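Local coordinates for protein apical membrane antigen AMA1 (Toxoplasma gondii ME49, PDB 4YIV) that takes part in host cell invasion as a microneme protein of the moving junction, the ring formed between the parasite's apical tip and the host cell membrane, at residues Phe23-Asn28 with Val319-Leu323; Cys266-Thr270 with Lys312-Ser316; Thr360-Cys364 with Cys388-Ile393; Leu247-Glu251 with Tyr300-Tyr304; Pro370-Gly374 with Gln384-Cys388. The contacts are given in a common frame with arbitrary orientation. Numbering follows the deposited sequence.

Contact 1. Residues Phe23-Asn28 with Val319-Leu323; sequences FMERFN and VPDCL. With CO (cobalt (II) ion), chain I; NAG (2-acetamido-2-deoxy-beta-D-glucopyranose), chain B.
F23-N28 leaves helix 18-25 through a type I beta turn from E25 to N28 (N28 N to E25 O 2.9 Å) and packs on V319-L323, a loop leading into strand 322-326; the CA atoms of M24 and D321 lie 6.5 Å apart. M24 makes the largest part of the contact: its thioether, in an all-m rotamer, lies along the backbone, M24 CE 3.6 Å from C322 N and M24 SD 3.9 Å from L323 CG. F23 (chi1 t) meets the leucine at its ring edge, F23 CE2 to L323 CD1 4.1 Å. F27 (chi1 m) sets its CB 3.8 Å from CG of the rigid P320. One water donates to both M24 O and P320 O, 2.7 Å each, a polar link in place of direct hydrogen bonds. N28 (chi1 t) carries a glycan, N28 ND2 to NAG C1 1.5 Å, whose methyl C8 touches V319 CG1 at 3.4 Å; N28 OD1 accepts from H31 N. E25 points away and binds cobalt, E25 OE1 to CO 2.2 Å, with H31 and waters. Helix 18-25 lies beside edge strand 322-326; D321 and C322 face G239 of strand 236-242 in a classic beta bulge, and F14 of helix 13-16 touches M24 and L323.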
# COMPACT_ATOMS: atom_id res chain seq x y z
N PHE A 23 11.12 -13.56 -7.20
CA PHE A 23 11.24 -12.73 -6.02
C PHE A 23 11.17 -11.26 -6.39
O PHE A 23 10.42 -10.49 -5.78
CB PHE A 23 12.54 -13.04 -5.28
CG PHE A 23 12.88 -12.04 -4.19
CD1 PHE A 23 12.28 -12.10 -2.95
CD2 PHE A 23 13.82 -11.05 -4.44
CE1 PHE A 23 12.60 -11.17 -1.96
CE2 PHE A 23 14.16 -10.12 -3.46
CZ PHE A 23 13.55 -10.18 -2.23
N MET A 24 11.91 -10.87 -7.42
CA MET A 24 11.96 -9.47 -7.85
C MET A 24 10.64 -8.97 -8.42
O MET A 24 10.39 -7.76 -8.39
CB MET A 24 13.05 -9.25 -8.88
CG MET A 24 14.46 -9.37 -8.33
SD MET A 24 14.85 -8.24 -6.98
CE MET A 24 14.72 -6.68 -7.85
N GLU A 25 9.83 -9.87 -8.97
CA GLU A 25 8.50 -9.52 -9.48
C GLU A 25 7.63 -8.80 -8.43
O GLU A 25 6.85 -7.90 -8.76
CB GLU A 25 7.76 -10.79 -9.95
CG GLU A 25 7.92 -11.11 -11.42
CD GLU A 25 6.79 -10.56 -12.29
OE1 GLU A 25 5.62 -10.96 -12.10
OE2 GLU A 25 7.06 -9.74 -13.19
N ARG A 26 7.78 -9.16 -7.17
CA ARG A 26 6.91 -8.60 -6.14
C ARG A 26 7.05 -7.09 -6.01
O ARG A 26 6.21 -6.44 -5.38
CB ARG A 26 7.17 -9.28 -4.80
CG ARG A 26 8.43 -8.88 -4.12
CD ARG A 26 8.73 -9.78 -2.93
NE ARG A 26 8.56 -11.19 -3.25
CZ ARG A 26 8.67 -12.18 -2.38
NH1 ARG A 26 8.98 -11.94 -1.10
NH2 ARG A 26 8.49 -13.43 -2.81
N PHE A 27 8.12 -6.54 -6.59
CA PHE A 27 8.36 -5.11 -6.47
C PHE A 27 7.79 -4.31 -7.61
O PHE A 27 7.87 -3.08 -7.61
CB PHE A 27 9.85 -4.85 -6.35
CG PHE A 27 10.45 -5.44 -5.11
CD1 PHE A 27 10.07 -4.99 -3.87
CD2 PHE A 27 11.36 -6.50 -5.19
CE1 PHE A 27 10.60 -5.53 -2.72
CE2 PHE A 27 11.89 -7.05 -4.05
CZ PHE A 27 11.53 -6.57 -2.82
N ASN A 28 7.22 -4.98 -8.60
CA ASN A 28 6.66 -4.31 -9.76
C ASN A 28 5.21 -3.94 -9.55
O ASN A 28 4.35 -4.65 -9.89
CB ASN A 28 6.84 -5.11 -11.05
CG ASN A 28 6.52 -4.29 -12.29
OD1 ASN A 28 5.88 -3.27 -12.21
ND2 ASN A 28 7.00 -4.74 -13.45
N VAL A 319 10.95 0.87 -11.59
CA VAL A 319 10.71 -0.45 -11.02
C VAL A 319 12.06 -1.16 -10.89
O VAL A 319 12.82 -1.25 -11.86
CB VAL A 319 9.75 -1.26 -11.88
CG1 VAL A 319 9.63 -2.70 -11.37
CG2 VAL A 319 8.38 -0.61 -11.91
N PRO A 320 12.39 -1.64 -9.68
CA PRO A 320 13.70 -2.30 -9.59
C PRO A 320 13.76 -3.65 -10.33
O PRO A 320 12.78 -4.42 -10.40
CB PRO A 320 13.88 -2.49 -8.07
CG PRO A 320 12.56 -2.43 -7.50
CD PRO A 320 11.71 -1.55 -8.38
N ASP A 321 14.91 -3.92 -10.93
CA ASP A 321 15.12 -5.22 -11.57
C ASP A 321 16.44 -5.83 -11.13
O ASP A 321 16.84 -6.88 -11.62
CB ASP A 321 15.02 -5.11 -13.11
CG ASP A 321 16.12 -4.28 -13.74
OD1 ASP A 321 17.12 -3.93 -13.07
OD2 ASP A 321 15.98 -3.99 -14.94
N CYS A 322 17.09 -5.18 -10.16
CA CYS A 322 18.22 -5.78 -9.47
C CYS A 322 18.38 -5.11 -8.11
O CYS A 322 17.65 -4.17 -7.76
CB CYS A 322 19.51 -5.66 -10.30
SG CYS A 322 20.04 -3.96 -10.70
N LEU A 323 19.33 -5.61 -7.33
CA LEU A 323 19.61 -5.13 -6.00
C LEU A 323 21.08 -4.94 -5.81
O LEU A 323 21.89 -5.67 -6.40
CB LEU A 323 19.12 -6.11 -4.93
CG LEU A 323 17.65 -6.51 -4.93
CD1 LEU A 323 17.39 -7.63 -3.91
CD2 LEU A 323 16.82 -5.27 -4.62
CO CO I . 3.63 -11.05 -13.05
C1 NAG B . 7.00 -4.05 -14.76
C2 NAG B . 8.05 -4.25 -15.85
C3 NAG B . 7.64 -3.56 -17.14
C4 NAG B . 6.24 -3.98 -17.54
C5 NAG B . 5.27 -3.73 -16.38
C6 NAG B . 3.86 -4.16 -16.75
C7 NAG B . 10.13 -4.47 -14.62
C8 NAG B . 11.36 -3.78 -14.12
N2 NAG B . 9.33 -3.75 -15.40
O3 NAG B . 8.56 -3.91 -18.18
O4 NAG B . 5.82 -3.24 -18.69
O5 NAG B . 5.70 -4.44 -15.22
O6 NAG B . 3.82 -5.58 -16.90
O7 NAG B . 9.88 -5.63 -14.33
O HOH W 1 10.53 -5.82 -10.29
O HOH W 2 5.23 -11.47 -14.91
O HOH W 3 2.87 -12.08 -14.71
O HOH W 4 1.73 -11.80 -12.44

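Contact 2. Residues Cys266-Thr270 with Lys312-Ser316; sequences CWVKT and KCALS
Helix residues C266-T270 lie over strand K312-S316 almost parallel to it, the short axes 8.9 Å apart at closest approach and crossing at -19°. This helix-on-sheet layer, clamped by a cystine, belongs to a PAN-type domain, consistent with domain II of the AMA1 ectodomain. C266 comes first and faces the strand: its t rotamer meets C313, also t, in a disulfide with SG to SG 2.1 Å and chi3 69°, and the two CA atoms sit 5.4 Å apart, short enough for the bond to span. W267 turns to the far side of the helix; its NE1 bonds to G336 O, and its ring meets those of Y332 and H208. K269 leans over the strand with its aliphatic part, K269 CB 4.3 Å from L315 CD1 and K269 CD 4.4 Å from C313 SG, while its ammonium group leads away to a salt bridge with E258. T270 closes the segment: in the p rotamer its hydroxyl donates to W267 O (T270 OG1 to W267 O 2.8 Å), a carbonyl of its own helix one turn back, leaving T270 CG2 against L315 CD2 at 3.7 Å. On the strand, C313 and L315 both face the helix. No hydrogen bond crosses between the segments; the union is one covalent bond supplemented by a few apolar contacts, so the disulfide limits how far the helix can slide along the strand.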
# COMPACT_ATOMS: atom_id res chain seq x y z
N CYS A 266 11.93 7.81 5.66
CA CYS A 266 12.11 7.42 4.29
C CYS A 266 10.93 6.56 3.83
O CYS A 266 10.39 6.78 2.79
CB CYS A 266 13.41 6.66 4.10
SG CYS A 266 13.85 6.29 2.40
N TRP A 267 10.54 5.60 4.66
CA TRP A 267 9.44 4.72 4.36
C TRP A 267 8.18 5.54 4.14
O TRP A 267 7.44 5.32 3.18
CB TRP A 267 9.27 3.70 5.50
CG TRP A 267 7.96 2.95 5.43
CD1 TRP A 267 7.63 1.94 4.55
CD2 TRP A 267 6.83 3.09 6.30
NE1 TRP A 267 6.37 1.50 4.80
CE2 TRP A 267 5.85 2.17 5.87
CE3 TRP A 267 6.55 3.90 7.39
CZ2 TRP A 267 4.62 2.04 6.49
CZ3 TRP A 267 5.32 3.77 8.01
CH2 TRP A 267 4.37 2.86 7.55
N VAL A 268 7.97 6.53 5.00
CA VAL A 268 6.81 7.42 4.84
C VAL A 268 6.89 8.19 3.52
O VAL A 268 5.88 8.34 2.81
CB VAL A 268 6.70 8.42 6.00
CG1 VAL A 268 5.64 9.52 5.68
CG2 VAL A 268 6.36 7.70 7.27
N LYS A 269 8.09 8.65 3.17
CA LYS A 269 8.28 9.41 1.93
C LYS A 269 7.94 8.60 0.69
O LYS A 269 7.45 9.17 -0.30
CB LYS A 269 9.74 9.93 1.82
CG LYS A 269 10.09 11.22 2.62
CD LYS A 269 11.53 11.72 2.28
CE LYS A 269 11.87 13.03 2.98
NZ LYS A 269 11.03 14.16 2.48
N THR A 270 8.15 7.28 0.70
CA THR A 270 7.85 6.54 -0.52
C THR A 270 6.34 6.54 -0.78
O THR A 270 5.93 6.42 -1.93
CB THR A 270 8.38 5.06 -0.47
OG1 THR A 270 7.70 4.33 0.57
CG2 THR A 270 9.88 5.05 -0.16
N LYS A 312 20.10 9.34 4.46
CA LYS A 312 19.45 9.88 3.26
C LYS A 312 18.39 8.92 2.70
O LYS A 312 18.39 7.72 3.01
CB LYS A 312 20.50 10.21 2.19
CG LYS A 312 21.34 11.41 2.63
CD LYS A 312 22.28 11.89 1.56
CE LYS A 312 22.99 13.18 1.98
NZ LYS A 312 23.85 13.65 0.86
N CYS A 313 17.51 9.45 1.89
CA CYS A 313 16.47 8.69 1.30
C CYS A 313 16.48 8.90 -0.19
O CYS A 313 16.34 9.98 -0.63
CB CYS A 313 15.12 9.09 1.86
SG CYS A 313 13.76 8.09 1.28
N ALA A 314 16.67 7.83 -0.94
CA ALA A 314 16.66 7.89 -2.39
C ALA A 314 15.36 7.37 -2.93
O ALA A 314 15.00 6.23 -2.66
CB ALA A 314 17.79 7.10 -2.97
N LEU A 315 14.70 8.20 -3.74
CA LEU A 315 13.39 7.89 -4.30
C LEU A 315 13.35 7.91 -5.82
O LEU A 315 13.91 8.81 -6.47
CB LEU A 315 12.38 8.89 -3.80
CG LEU A 315 12.30 9.08 -2.29
CD1 LEU A 315 11.56 10.33 -2.00
CD2 LEU A 315 11.53 7.94 -1.72
N SER A 316 12.70 6.90 -6.39
CA SER A 316 12.66 6.72 -7.85
C SER A 316 11.33 6.13 -8.31
O SER A 316 10.65 5.47 -7.52
CB SER A 316 13.81 5.81 -8.27
OG SER A 316 13.72 5.49 -9.63

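Contact 3. Residues Thr360-Cys364 with Cys388-Ile393; sequences TALQC and CVGGQI
T360-C364, an irregular stretch of chain, is laid antiparallel beside a tight hairpin formed by C388-I393, with CA pairs L362-I393 at 5.6 Å, Q363-Q392 at 4.4 Å and C364-G391 at 5.2 Å. Both belong to the small C-terminal cystine-containing part of the ectodomain, consistent with domain III of AMA1. The hairpin closes through a type I' turn from V389 to Q392, the standard two-residue link: G390 (phi/psi 55/33) and G391 (67/26) take positive phi at little cost because they lack CB. V389 and Q392 satisfy each other's backbones, V389 N to Q392 O 2.9 Å and Q392 N to V389 O 2.8 Å. Across the segments one good hydrogen bond forms, I393 N to L362 O at 3.0 Å and 167°; a second, C364 N to G391 O at 3.3 Å, is weak and bent. CA-H...O contacts supplement them: Q392 CA to L362 O 3.4 Å, Q363 CA to G391 O 3.3 Å and G391 CA to C364 O 3.5 Å. I393 O is taken up by the hydroxyl of Y236. C364 (chi1 p) and C388 (chi1 t) join in a disulfide, SG to SG 2.0 Å with chi3 95°. L362 packs on M20 and F23 of helix 18-25, whereas the glutamines suit the exposed surface. With so few strong hydrogen bonds, the cystine is the firmest tie here, holding an irregular surface strip of chain against the hairpin.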
# COMPACT_ATOMS: atom_id res chain seq x y z
N THR A 360 15.11 -17.02 1.58
CA THR A 360 15.35 -18.17 0.72
C THR A 360 15.60 -17.77 -0.72
O THR A 360 16.25 -18.50 -1.47
CB THR A 360 14.16 -19.16 0.73
OG1 THR A 360 12.98 -18.51 0.23
CG2 THR A 360 13.89 -19.69 2.13
N ALA A 361 15.07 -16.63 -1.13
CA ALA A 361 15.24 -16.18 -2.51
C ALA A 361 16.63 -15.59 -2.70
O ALA A 361 17.18 -15.63 -3.79
CB ALA A 361 14.17 -15.16 -2.88
N LEU A 362 17.21 -15.06 -1.62
CA LEU A 362 18.50 -14.39 -1.72
C LEU A 362 19.59 -15.13 -0.95
O LEU A 362 20.59 -14.52 -0.55
CB LEU A 362 18.39 -12.96 -1.21
CG LEU A 362 17.40 -12.04 -1.93
CD1 LEU A 362 17.46 -10.66 -1.29
CD2 LEU A 362 17.68 -11.96 -3.42
N GLN A 363 19.41 -16.44 -0.76
CA GLN A 363 20.43 -17.25 -0.10
C GLN A 363 21.29 -17.99 -1.12
O GLN A 363 20.96 -18.03 -2.30
CB GLN A 363 19.79 -18.26 0.85
CG GLN A 363 18.88 -19.23 0.12
CD GLN A 363 18.66 -20.51 0.88
OE1 GLN A 363 18.38 -20.52 2.08
NE2 GLN A 363 18.79 -21.62 0.16
N CYS A 364 22.38 -18.58 -0.66
CA CYS A 364 23.30 -19.28 -1.55
C CYS A 364 24.33 -20.08 -0.76
O CYS A 364 24.66 -19.74 0.38
CB CYS A 364 24.01 -18.27 -2.46
SG CYS A 364 24.84 -16.95 -1.54
N CYS A 388 28.70 -14.66 -3.13
CA CYS A 388 27.95 -15.16 -1.99
C CYS A 388 28.73 -14.91 -0.72
O CYS A 388 29.92 -15.19 -0.67
CB CYS A 388 27.64 -16.64 -2.15
SG CYS A 388 26.69 -17.34 -0.78
N VAL A 389 28.07 -14.38 0.30
CA VAL A 389 28.71 -14.04 1.57
C VAL A 389 27.70 -14.16 2.69
O VAL A 389 26.57 -13.68 2.57
CB VAL A 389 29.30 -12.62 1.56
CG1 VAL A 389 30.02 -12.30 2.88
CG2 VAL A 389 30.25 -12.44 0.39
N GLY A 390 28.12 -14.80 3.79
CA GLY A 390 27.24 -15.03 4.93
C GLY A 390 25.99 -15.76 4.49
O GLY A 390 24.90 -15.53 5.04
N GLY A 391 26.14 -16.62 3.49
CA GLY A 391 25.04 -17.42 2.96
C GLY A 391 24.01 -16.55 2.27
O GLY A 391 22.83 -16.92 2.17
N GLN A 392 24.45 -15.40 1.78
CA GLN A 392 23.55 -14.41 1.21
C GLN A 392 24.18 -13.73 0.00
O GLN A 392 25.34 -13.34 0.05
CB GLN A 392 23.20 -13.38 2.27
CG GLN A 392 21.74 -13.05 2.36
CD GLN A 392 21.47 -11.98 3.40
OE1 GLN A 392 22.18 -11.88 4.41
NE2 GLN A 392 20.44 -11.18 3.16
N ILE A 393 23.42 -13.58 -1.07
CA ILE A 393 23.93 -12.94 -2.28
C ILE A 393 24.44 -11.53 -2.05
O ILE A 393 23.73 -10.68 -1.50
CB ILE A 393 22.88 -12.88 -3.36
CG1 ILE A 393 22.36 -14.28 -3.61
CG2 ILE A 393 23.47 -12.23 -4.63
CD1 ILE A 393 21.62 -14.45 -4.89

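Contact 4. Residues Leu247-Glu251 with Tyr300-Tyr304; sequences LDYTE and YGFYY
In the PAN-type domain, strand 245-248 ends in an Asx turn and a short 3-10 segment, and L247-E251 packs through aromatic side chains on strand 300-305, the middle strand of the five-stranded antiparallel sheet. D248 (chi1 p) makes the turn: its OD1 accepts from T250 N at 2.8 Å and from T250 OG1 at 2.5 Å, and E251 N reaches D248 O at 3.0 Å. The segments share no hydrogen bond; aromatic bulk fills the gap between backbones whose nearest CA atoms, Y249 and G301, are 8.0 Å apart. Y249 (chi1 m) and F302 (chi1 p) set their rings nearly parallel, at 20°, but offset so far that there is little stacking, centroids 5.7 Å apart. Y249 OH lies 3.2 Å from Y300 CB and bonds weakly to Q318 O. G301 N lies 4.2 Å from Y249 CE2, at the ring edge. T250 (chi1 p) frees its methyl for the rings, with CG2 4.0 Å from F302 CZ and 3.6 Å from Y304 CZ.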
# COMPACT_ATOMS: atom_id res chain seq x y z
N LEU A 247 22.84 -0.63 -11.11
CA LEU A 247 22.95 0.75 -10.61
C LEU A 247 21.86 1.00 -9.58
O LEU A 247 20.66 0.98 -9.90
CB LEU A 247 22.82 1.76 -11.74
CG LEU A 247 23.67 1.64 -13.01
CD1 LEU A 247 23.75 2.98 -13.69
CD2 LEU A 247 25.04 1.16 -12.70
N ASP A 248 22.26 1.25 -8.34
CA ASP A 248 21.25 1.60 -7.36
C ASP A 248 20.79 3.01 -7.69
O ASP A 248 21.44 3.71 -8.46
CB ASP A 248 21.74 1.50 -5.93
CG ASP A 248 22.77 2.56 -5.55
OD1 ASP A 248 22.42 3.75 -5.40
OD2 ASP A 248 23.94 2.18 -5.33
N TYR A 249 19.69 3.43 -7.08
CA TYR A 249 19.05 4.66 -7.48
C TYR A 249 19.94 5.91 -7.36
O TYR A 249 19.73 6.88 -8.08
CB TYR A 249 17.79 4.88 -6.67
CG TYR A 249 16.65 3.92 -6.91
CD1 TYR A 249 16.50 3.22 -8.10
CD2 TYR A 249 15.67 3.74 -5.92
CE1 TYR A 249 15.46 2.37 -8.30
CE2 TYR A 249 14.62 2.90 -6.12
CZ TYR A 249 14.52 2.21 -7.28
OH TYR A 249 13.44 1.39 -7.44
N THR A 250 20.91 5.90 -6.46
CA THR A 250 21.71 7.11 -6.26
C THR A 250 22.54 7.44 -7.51
O THR A 250 23.08 8.53 -7.62
CB THR A 250 22.65 7.01 -5.05
OG1 THR A 250 23.61 5.96 -5.26
CG2 THR A 250 21.87 6.80 -3.77
N GLU A 251 22.62 6.50 -8.44
CA GLU A 251 23.41 6.67 -9.66
C GLU A 251 22.58 7.16 -10.83
O GLU A 251 23.12 7.44 -11.89
CB GLU A 251 24.09 5.36 -10.06
CG GLU A 251 25.19 4.91 -9.11
CD GLU A 251 26.17 3.94 -9.78
OE1 GLU A 251 26.72 4.28 -10.85
OE2 GLU A 251 26.37 2.83 -9.23
N TYR A 300 9.16 3.94 -5.04
CA TYR A 300 10.26 3.09 -4.62
C TYR A 300 11.33 3.91 -3.96
O TYR A 300 11.63 5.03 -4.39
CB TYR A 300 10.85 2.33 -5.83
CG TYR A 300 9.81 1.67 -6.64
CD1 TYR A 300 9.24 0.47 -6.22
CD2 TYR A 300 9.34 2.24 -7.81
CE1 TYR A 300 8.27 -0.13 -6.90
CE2 TYR A 300 8.34 1.63 -8.53
CZ TYR A 300 7.83 0.44 -8.07
OH TYR A 300 6.83 -0.20 -8.74
N GLY A 301 11.91 3.38 -2.90
CA GLY A 301 12.99 4.11 -2.29
C GLY A 301 13.83 3.30 -1.34
O GLY A 301 13.49 2.15 -1.02
N PHE A 302 14.93 3.90 -0.92
CA PHE A 302 15.69 3.33 0.20
C PHE A 302 16.38 4.33 1.06
O PHE A 302 16.81 5.41 0.64
CB PHE A 302 16.72 2.29 -0.29
CG PHE A 302 17.70 2.79 -1.34
CD1 PHE A 302 18.88 3.45 -0.98
CD2 PHE A 302 17.44 2.57 -2.69
CE1 PHE A 302 19.79 3.86 -1.97
CE2 PHE A 302 18.35 2.97 -3.68
CZ PHE A 302 19.52 3.61 -3.31
N TYR A 303 16.46 3.93 2.32
CA TYR A 303 17.28 4.58 3.29
C TYR A 303 18.71 4.09 3.14
O TYR A 303 18.94 2.91 2.88
CB TYR A 303 16.75 4.28 4.67
CG TYR A 303 17.63 4.81 5.73
CD1 TYR A 303 18.68 4.05 6.21
CD2 TYR A 303 17.43 6.07 6.26
CE1 TYR A 303 19.50 4.52 7.18
CE2 TYR A 303 18.26 6.56 7.24
CZ TYR A 303 19.29 5.76 7.70
OH TYR A 303 20.15 6.19 8.68
N TYR A 304 19.67 5.00 3.27
CA TYR A 304 21.08 4.63 3.27
C TYR A 304 21.83 5.72 4.02
O TYR A 304 21.25 6.73 4.39
CB TYR A 304 21.64 4.46 1.86
CG TYR A 304 21.73 5.75 1.05
CD1 TYR A 304 20.59 6.36 0.54
CD2 TYR A 304 22.94 6.34 0.80
CE1 TYR A 304 20.66 7.52 -0.19
CE2 TYR A 304 23.04 7.51 0.07
CZ TYR A 304 21.91 8.10 -0.43
OH TYR A 304 22.02 9.26 -1.16

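Contact 5. Residues Pro370-Gly374 with Gln384-Cys388; sequences PDSFG and QKTSC
This is antiparallel beta pairing within a hairpin, near the C-terminal end of the modelled chain in the small cystine-containing part of the ectodomain. P370-G374 and Q384-C388 run 178° apart. S372 and T386 form the hydrogen-bonded pair, S372 N to T386 O 3.0 Å and T386 N to S372 O 2.9 Å; F373 and K385 make the non-hydrogen-bonded pair, CA to CA 4.8 Å. G374 N to Q384 O, 3.2 Å, extends the ladder. The F373-K385 face carries a CH-pi contact: K385 CG, on an all-t chain, lies over the face of the F373 ring (chi1 m), 4.1 Å from the centroid, so the aliphatic part of the lysine packs on an otherwise exposed ring. D371 OD2 is 4.6 Å from K385 NZ, beyond a salt bridge. On the S372-T386 face small hydroxyl residues pair, S372 CB to T386 CB 4.4 Å; S372 OG donates to P370 O at 2.8 Å, and Q384 NE2 to T386 OG1 at 2.9 Å. Q384 also bonds S395 OG through NE2 and C246 N through OE1. Strand 372-373 is an outer strand of a three-stranded sheet; strand 384-389 lies in the middle, bonded through K385 and S387 to T396 and Q394 of strand 392-397, and C388 continues into the disulfide with C364.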
# COMPACT_ATOMS: atom_id res chain seq x y z
N PRO A 370 29.59 -18.75 -7.15
CA PRO A 370 30.95 -18.33 -7.53
C PRO A 370 31.13 -16.82 -7.70
O PRO A 370 30.27 -16.19 -8.32
CB PRO A 370 31.16 -19.03 -8.88
CG PRO A 370 29.78 -19.07 -9.47
CD PRO A 370 28.84 -19.30 -8.30
N ASP A 371 32.23 -16.26 -7.21
CA ASP A 371 32.55 -14.84 -7.43
C ASP A 371 32.55 -14.53 -8.94
O ASP A 371 33.47 -14.92 -9.66
CB ASP A 371 33.91 -14.47 -6.81
CG ASP A 371 33.84 -14.28 -5.29
OD1 ASP A 371 32.97 -14.91 -4.64
OD2 ASP A 371 34.66 -13.52 -4.74
N SER A 372 31.52 -13.82 -9.40
CA SER A 372 31.35 -13.48 -10.82
C SER A 372 31.60 -11.99 -11.06
O SER A 372 30.96 -11.15 -10.43
CB SER A 372 29.94 -13.84 -11.29
OG SER A 372 29.56 -15.13 -10.84
N PHE A 373 32.53 -11.68 -11.97
CA PHE A 373 32.76 -10.29 -12.37
C PHE A 373 32.23 -10.09 -13.78
O PHE A 373 32.16 -11.04 -14.57
CB PHE A 373 34.24 -9.93 -12.30
CG PHE A 373 34.80 -9.91 -10.90
CD1 PHE A 373 35.16 -11.09 -10.27
CD2 PHE A 373 34.99 -8.71 -10.23
CE1 PHE A 373 35.69 -11.08 -8.99
CE2 PHE A 373 35.52 -8.69 -8.95
CZ PHE A 373 35.87 -9.88 -8.32
N GLY A 374 31.85 -8.85 -14.09
CA GLY A 374 31.26 -8.51 -15.38
C GLY A 374 32.08 -7.46 -16.10
O GLY A 374 33.00 -6.86 -15.52
N GLN A 384 30.50 -5.00 -12.24
CA GLN A 384 29.65 -5.80 -11.36
C GLN A 384 30.46 -6.87 -10.65
O GLN A 384 31.39 -7.44 -11.22
CB GLN A 384 28.51 -6.44 -12.15
CG GLN A 384 27.62 -7.38 -11.34
CD GLN A 384 26.65 -6.64 -10.41
OE1 GLN A 384 26.46 -5.43 -10.52
NE2 GLN A 384 26.05 -7.39 -9.48
N LYS A 385 30.10 -7.12 -9.40
CA LYS A 385 30.64 -8.23 -8.63
C LYS A 385 29.48 -8.94 -7.94
O LYS A 385 28.87 -8.40 -7.02
CB LYS A 385 31.66 -7.74 -7.61
CG LYS A 385 32.39 -8.87 -6.91
CD LYS A 385 33.31 -8.37 -5.80
CE LYS A 385 33.85 -9.55 -4.97
NZ LYS A 385 34.28 -9.11 -3.62
N THR A 386 29.17 -10.13 -8.41
CA THR A 386 28.09 -10.93 -7.87
C THR A 386 28.63 -12.19 -7.20
O THR A 386 29.09 -13.12 -7.87
CB THR A 386 27.12 -11.34 -8.97
OG1 THR A 386 26.82 -10.20 -9.78
CG2 THR A 386 25.85 -11.90 -8.37
N SER A 387 28.58 -12.22 -5.87
CA SER A 387 29.13 -13.33 -5.11
C SER A 387 28.17 -13.84 -4.03
O SER A 387 26.98 -13.52 -4.03
CB SER A 387 30.43 -12.88 -4.47
OG SER A 387 30.19 -11.82 -3.56
N CYS A 388 28.70 -14.66 -3.13
CA CYS A 388 27.95 -15.16 -1.99
C CYS A 388 28.73 -14.91 -0.72
O CYS A 388 29.92 -15.19 -0.67
CB CYS A 388 27.64 -16.64 -2.15
SG CYS A 388 26.69 -17.34 -0.78

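Four of the contacts form two pairs, and contact 1 lies between them. Contacts 2 and 4, centres about 9 Å apart, interleave along the chain and share the five-stranded sheet of the PAN-type domain, where strands 300-305 and 311-316 are neighbours. Contacts 3 and 5, about 13 Å between centres, come later in sequence; they share C388 and strand 384-389, contact 5 nested within the loop that contact 3 closes. Contact 1 encloses contact 4 and contact 2 in sequence. Its centre is about 13 Å from that of contact 4, where P320 packs on Y249 and Y300, and about 17 Å from that of contact 3, where F23 of helix 18-25 packs on A361 and L362. This packing ties the N-terminal helix to both parts.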